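Local coordinates for protein beta-d-glucoside glucohydrolase (Hypocrea jecorina, PDB 3ZZ1) that probably hydrolyses terminal, non-reducing beta-D-glucosyl residues with release of beta-D-glucose, as a secreted family 3 glycoside hydrolase of cellulose breakdown, at residues G115-T120 with H182-W187; Y160-Q165 with S174-R179. One frame throughout, in Å; residues are numbered along the deposited sequence.

Contact 1 (G115-T120 with H182-W187)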
loop_
_atom_site.group_PDB
_atom_site.type_symbol
_atom_site.label_atom_id
_atom_site.label_comp_id
_atom_site.label_asym_id
_atom_site.label_seq_id
_atom_site.Cartn_x
_atom_site.Cartn_y
_atom_site.Cartn_z
ATOM N N GLY A 115 4.708 -0.827 -5.460
ATOM C CA GLY A 115 4.446 -1.444 -6.751
ATOM C C GLY A 115 3.918 -2.854 -6.556
ATOM O O GLY A 115 4.582 -3.671 -5.921
ATOM N N PRO A 116 2.733 -3.159 -7.120
ATOM C CA PRO A 116 1.946 -2.309 -8.016
ATOM C C PRO A 116 1.377 -1.058 -7.351
ATOM O O PRO A 116 1.025 -1.081 -6.165
ATOM C CB PRO A 116 0.792 -3.227 -8.445
ATOM C CG PRO A 116 0.638 -4.185 -7.323
ATOM C CD PRO A 116 2.043 -4.432 -6.833
ATOM N N LEU A 117 1.296 0.025 -8.118
ATOM C CA LEU A 117 0.581 1.210 -7.676
ATOM C C LEU A 117 -0.914 0.902 -7.708
ATOM O O LEU A 117 -1.640 1.217 -6.762
ATOM C CB LEU A 117 0.925 2.419 -8.551
ATOM C CG LEU A 117 0.369 3.790 -8.152
ATOM C CD1 LEU A 117 0.719 4.165 -6.710
ATOM C CD2 LEU A 117 0.876 4.845 -9.128
ATOM N N GLY A 118 -1.358 0.266 -8.791
ATOM C CA GLY A 118 -2.721 -0.251 -8.872
ATOM C C GLY A 118 -3.600 0.420 -9.907
ATOM O O GLY A 118 -4.699 0.868 -9.590
ATOM N N LYS A 119 -3.125 0.475 -11.150
ATOM C CA LYS A 119 -3.873 1.117 -12.241
ATOM C C LYS A 119 -5.161 0.383 -12.643
ATOM O O LYS A 119 -6.077 0.987 -13.202
ATOM C CB LYS A 119 -2.974 1.294 -13.468
ATOM C CG LYS A 119 -2.585 -0.008 -14.147
ATOM C CD LYS A 119 -1.810 0.255 -15.413
ATOM C CE LYS A 119 -1.638 -1.013 -16.227
ATOM N NZ LYS A 119 -0.826 -0.708 -17.426
ATOM N N THR A 120 -5.214 -0.919 -12.370
ATOM C CA THR A 120 -6.339 -1.765 -12.752
ATOM C C THR A 120 -7.022 -2.297 -11.494
ATOM O O THR A 120 -6.383 -2.980 -10.688
ATOM C CB THR A 120 -5.860 -2.964 -13.597
ATOM O OG1 THR A 120 -4.963 -2.508 -14.619
ATOM C CG2 THR A 120 -7.043 -3.699 -14.232
ATOM N N HIS A 182 8.710 7.289 -14.919
ATOM C CA HIS A 182 9.307 8.137 -13.885
ATOM C C HIS A 182 8.282 8.875 -13.026
ATOM O O HIS A 182 8.394 8.896 -11.800
ATOM C CB HIS A 182 10.231 9.170 -14.523
ATOM C CG HIS A 182 11.552 8.620 -14.952
ATOM N ND1 HIS A 182 12.647 8.580 -14.116
ATOM C CD2 HIS A 182 11.961 8.100 -16.134
ATOM C CE1 HIS A 182 13.669 8.046 -14.758
ATOM N NE2 HIS A 182 13.283 7.754 -15.987
ATOM N N GLU A 183 7.305 9.491 -13.684
ATOM C CA GLU A 183 6.418 10.462 -13.050
ATOM C C GLU A 183 5.246 9.824 -12.298
ATOM O O GLU A 183 4.685 10.428 -11.380
ATOM C CB GLU A 183 5.907 11.452 -14.097
ATOM C CG GLU A 183 5.202 12.670 -13.536
ATOM C CD GLU A 183 4.927 13.709 -14.600
ATOM O OE1 GLU A 183 5.843 13.999 -15.408
ATOM O OE2 GLU A 183 3.797 14.240 -14.626
ATOM N N LEU A 184 4.881 8.611 -12.697
ATOM C CA LEU A 184 3.778 7.899 -12.059
ATOM C C LEU A 184 4.283 6.743 -11.199
ATOM O O LEU A 184 4.105 6.739 -9.979
ATOM C CB LEU A 184 2.770 7.406 -13.113
ATOM C CG LEU A 184 1.482 6.705 -12.647
ATOM C CD1 LEU A 184 0.716 7.514 -11.614
ATOM C CD2 LEU A 184 0.583 6.389 -13.825
ATOM N N TYR A 185 4.931 5.773 -11.836
ATOM C CA TYR A 185 5.291 4.528 -11.157
ATOM C C TYR A 185 6.531 4.595 -10.266
ATOM O O TYR A 185 6.529 4.023 -9.177
ATOM C CB TYR A 185 5.343 3.370 -12.156
ATOM C CG TYR A 185 3.991 3.168 -12.804
ATOM C CD1 TYR A 185 2.958 2.534 -12.114
ATOM C CD2 TYR A 185 3.727 3.657 -14.083
ATOM C CE1 TYR A 185 1.710 2.367 -12.690
ATOM C CE2 TYR A 185 2.478 3.495 -14.668
ATOM C CZ TYR A 185 1.474 2.849 -13.961
ATOM O OH TYR A 185 0.231 2.685 -14.519
ATOM N N THR A 186 7.570 5.292 -10.713
ATOM C CA THR A 186 8.807 5.408 -9.929
ATOM C C THR A 186 8.640 6.388 -8.769
ATOM O O THR A 186 9.257 6.219 -7.723
ATOM C CB THR A 186 10.024 5.806 -10.805
ATOM O OG1 THR A 186 10.138 4.899 -11.905
ATOM C CG2 THR A 186 11.315 5.738 -10.004
ATOM N N TRP A 187 7.790 7.397 -8.962
ATOM C CA TRP A 187 7.525 8.435 -7.954
ATOM C C TRP A 187 7.513 7.944 -6.490
ATOM O O TRP A 187 8.249 8.491 -5.659
ATOM C CB TRP A 187 6.228 9.194 -8.293
ATOM C CG TRP A 187 5.839 10.268 -7.295
ATOM C CD1 TRP A 187 5.406 10.079 -6.010
ATOM C CD2 TRP A 187 5.826 11.685 -7.516
ATOM N NE1 TRP A 187 5.139 11.288 -5.414
ATOM C CE2 TRP A 187 5.387 12.291 -6.313
ATOM C CE3 TRP A 187 6.150 12.503 -8.608
ATOM C CZ2 TRP A 187 5.262 13.679 -6.172
ATOM C CZ3 TRP A 187 6.024 13.887 -8.469
ATOM C CH2 TRP A 187 5.578 14.456 -7.258
#
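Leu-117 and Lys-119, in the loop that follows strand 108-109 of the TIM-barrel-like N-terminal domain, pack against Leu-184 and Tyr-185 on helix 178-194. The backbones stay well apart, with Leu-117 CA and Tyr-185 CA 6.7 Å from each other, and no hydrogen bond joins the two segments; the contact rests mainly on side-chain packing. The bond from CA to CB of Leu-117 is directed toward the helix. With CG anti to the backbone N (chi1 -174°), its CD2 is carried to Leu-184 CD1 at 3.7 Å, the two leucines crossing at about a right angle. Nearer its root, Leu-117 CB meets Tyr-185 CD1 at 4.1 Å, approaching the ring obliquely. The ring has further support within the helix: Leu-184 CG sits over its centre, 3.9 Å above the plane, so the leucine serves both as partner of Leu-117 and as backing for the tyrosine. At the far end of the ring, Tyr-185 OH comes against the aliphatic stem of Lys-119, 3.3 Å from CD and 3.6 Å from CB. This stem is extended beyond CG and runs across the tyrosine at roughly a right angle, which makes the meeting one of packing between methylenes and a hydroxyl. The ammonium group continues past it to salt bridges with Asp-549 and Glu-553. The touching residues are all buried. The arrangement is that of a loop after one strand of an alpha/beta barrel packed against the helix reached, by way of the short strand 173-174, from the neighbouring parallel strand 154-160.

Contact 2 (Y160-Q165 with S174-R179)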
loop_
_atom_site.group_PDB
_atom_site.type_symbol
_atom_site.label_atom_id
_atom_site.label_comp_id
_atom_site.label_asym_id
_atom_site.label_seq_id
_atom_site.Cartn_x
_atom_site.Cartn_y
_atom_site.Cartn_z
ATOM N N TYR A 160 9.770 -3.371 -7.569
ATOM C CA TYR A 160 10.351 -2.453 -8.543
ATOM C C TYR A 160 10.674 -3.197 -9.843
ATOM O O TYR A 160 11.620 -3.980 -9.887
ATOM C CB TYR A 160 11.604 -1.815 -7.930
ATOM C CG TYR A 160 12.256 -0.726 -8.752
ATOM C CD1 TYR A 160 11.727 0.568 -8.788
ATOM C CD2 TYR A 160 13.413 -0.984 -9.480
ATOM C CE1 TYR A 160 12.332 1.570 -9.546
ATOM C CE2 TYR A 160 14.025 0.004 -10.231
ATOM C CZ TYR A 160 13.481 1.278 -10.262
ATOM O OH TYR A 160 14.090 2.254 -11.015
ATOM N N ILE A 161 9.907 -2.974 -10.913
ATOM C CA ILE A 161 8.813 -1.995 -10.993
ATOM C C ILE A 161 7.829 -2.442 -12.083
ATOM O O ILE A 161 8.169 -3.292 -12.917
ATOM C CB ILE A 161 9.370 -0.573 -11.304
ATOM C CG1 ILE A 161 8.279 0.498 -11.203
ATOM C CG2 ILE A 161 10.110 -0.536 -12.655
ATOM C CD1 ILE A 161 8.812 1.872 -10.947
ATOM N N LEU A 162 6.616 -1.883 -12.062
ATOM C CA LEU A 162 5.600 -2.083 -13.116
ATOM C C LEU A 162 4.919 -3.459 -13.100
ATOM O O LEU A 162 4.455 -3.953 -14.138
ATOM C CB LEU A 162 6.170 -1.772 -14.513
ATOM C CG LEU A 162 6.887 -0.439 -14.784
ATOM C CD1 LEU A 162 7.517 -0.475 -16.163
ATOM C CD2 LEU A 162 5.953 0.755 -14.648
ATOM N N ASN A 163 4.849 -4.051 -11.913
ATOM C CA ASN A 163 4.176 -5.327 -11.679
ATOM C C ASN A 163 2.691 -5.077 -11.397
ATOM O O ASN A 163 2.195 -5.359 -10.303
ATOM C CB ASN A 163 4.870 -6.030 -10.499
ATOM C CG ASN A 163 4.341 -7.439 -10.222
ATOM O OD1 ASN A 163 4.684 -8.030 -9.195
ATOM N ND2 ASN A 163 3.510 -7.977 -11.121
ATOM N N GLU A 164 1.988 -4.559 -12.402
ATOM C CA GLU A 164 0.618 -4.045 -12.246
ATOM C C GLU A 164 -0.506 -5.081 -12.391
ATOM O O GLU A 164 -1.694 -4.738 -12.274
ATOM C CB GLU A 164 0.384 -2.858 -13.187
ATOM C CG GLU A 164 1.220 -1.618 -12.852
ATOM C CD GLU A 164 0.854 -0.978 -11.516
ATOM O OE1 GLU A 164 -0.345 -0.934 -11.163
ATOM O OE2 GLU A 164 1.772 -0.519 -10.814
ATOM N N GLN A 165 -0.133 -6.331 -12.663
ATOM C CA GLN A 165 -1.085 -7.442 -12.699
ATOM C C GLN A 165 -0.409 -8.744 -12.281
ATOM O O GLN A 165 0.804 -8.900 -12.428
ATOM C CB GLN A 165 -1.707 -7.603 -14.098
ATOM C CG GLN A 165 -0.748 -8.168 -15.146
ATOM C CD GLN A 165 -1.373 -8.283 -16.507
ATOM O OE1 GLN A 165 -1.896 -7.312 -17.039
ATOM N NE2 GLN A 165 -1.312 -9.476 -17.089
ATOM N N SER A 174 6.106 -4.902 -19.272
ATOM C CA SER A 174 5.464 -3.603 -19.093
ATOM C C SER A 174 6.276 -2.556 -19.839
ATOM O O SER A 174 7.438 -2.326 -19.507
ATOM C CB SER A 174 5.396 -3.243 -17.608
ATOM O OG SER A 174 4.571 -4.147 -16.890
ATOM N N ASN A 175 5.676 -1.931 -20.850
ATOM C CA ASN A 175 6.427 -1.029 -21.733
ATOM C C ASN A 175 5.895 0.414 -21.796
ATOM O O ASN A 175 5.568 0.899 -22.883
ATOM C CB ASN A 175 6.501 -1.595 -23.166
ATOM C CG ASN A 175 6.918 -3.059 -23.216
ATOM O OD1 ASN A 175 7.690 -3.533 -22.386
ATOM N ND2 ASN A 175 6.405 -3.782 -24.211
ATOM N N PRO A 176 5.827 1.119 -20.648
ATOM C CA PRO A 176 5.378 2.510 -20.744
ATOM C C PRO A 176 6.450 3.418 -21.333
ATOM O O PRO A 176 7.623 3.036 -21.376
ATOM C CB PRO A 176 5.136 2.897 -19.281
ATOM C CG PRO A 176 6.106 2.071 -18.528
ATOM C CD PRO A 176 6.162 0.753 -19.260
ATOM N N ASP A 177 6.044 4.608 -21.772
ATOM C CA ASP A 177 6.990 5.663 -22.146
ATOM C C ASP A 177 7.804 6.101 -20.925
ATOM O O ASP A 177 7.438 5.807 -19.776
ATOM C CB ASP A 177 6.257 6.864 -22.759
ATOM C CG ASP A 177 5.292 7.521 -21.783
ATOM O OD1 ASP A 177 4.150 7.043 -21.650
ATOM O OD2 ASP A 177 5.675 8.507 -21.131
ATOM N N ASP A 178 8.903 6.805 -21.178
ATOM C CA ASP A 178 9.825 7.217 -20.121
ATOM C C ASP A 178 9.173 8.107 -19.058
ATOM O O ASP A 178 9.360 7.876 -17.861
ATOM C CB ASP A 178 11.049 7.913 -20.719
ATOM C CG ASP A 178 12.062 8.311 -19.668
ATOM O OD1 ASP A 178 12.779 7.425 -19.163
ATOM O OD2 ASP A 178 12.139 9.516 -19.345
ATOM N N ARG A 179 8.412 9.113 -19.488
ATOM C CA ARG A 179 7.774 10.027 -18.542
ATOM C C ARG A 179 6.819 9.291 -17.604
ATOM O O ARG A 179 6.812 9.558 -16.401
ATOM C CB ARG A 179 7.066 11.192 -19.244
ATOM C CG ARG A 179 6.567 12.256 -18.266
ATOM C CD ARG A 179 5.890 13.423 -18.960
ATOM N NE ARG A 179 5.149 14.234 -17.995
ATOM C CZ ARG A 179 4.116 15.019 -18.293
ATOM N NH1 ARG A 179 3.681 15.117 -19.545
ATOM N NH2 ARG A 179 3.509 15.699 -17.328
#
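Leu-162 faces Ser-174 from a left-handed backbone conformation unusual for a residue other than glycine (phi 74°, psi 28°), one residue after the non-proline cis peptide between Tyr-160 and Ile-161. Its carbonyl receives the single hydrogen bond across the segments: Ser-174 OG donates to Leu-162 O at 2.8 Å, in the carbonyl plane and with a C=O...donor angle of 148°. The serine hydroxyl is turned to this acceptor by lying anti to its own carbonyl carbon, beside the backbone N. The same oxygen takes a weak bond from Glu-164 N at 3.1 Å, closing an inverse gamma turn centred on Asn-163, so a serine hydroxyl grips the acceptor of the turn. Beside the bond the two CB atoms, of Leu-162 and Ser-174, lie 3.5 Å apart. Leu-162 and Pro-176 meet tip to tip: CD1 touches Pro-176 CD at 3.6 Å, while CD2 comes to 4.1 Å from Pro-176 CG. Past the proline, Asp-177 takes the N-cap position of helix 178-194, and Leu-162 also packs on Leu-181 and Tyr-185 of that helix. The whole is a beta-alpha connection of the barrel domain with the short strand 173-174 inserted in it, the loop after 154-160 packing on the lead-in to helix 178-194.

How the contacts relate
Both contacts are tied to helix 178-194: contact 1 through its body, contact 2 through the approach to its first turn. Contact 1 is the deeper, about 11 Å from the chain centre to its own centre and buried throughout, and it joins one loop to the helix by packing alone; contact 2 lies about 17 Å out, includes the partly exposed Pro-176 and adds a hydrogen bond. Contacts 1 and 2 are about 7 Å apart, centre to centre. Glu-164 bridges them, its carboxylate probably accepting Leu-117 N at OE2 and Gly-118 N at OE1, both at 2.8 Å. Tyr-185 of contact 1 also touches Glu-164 of contact 2.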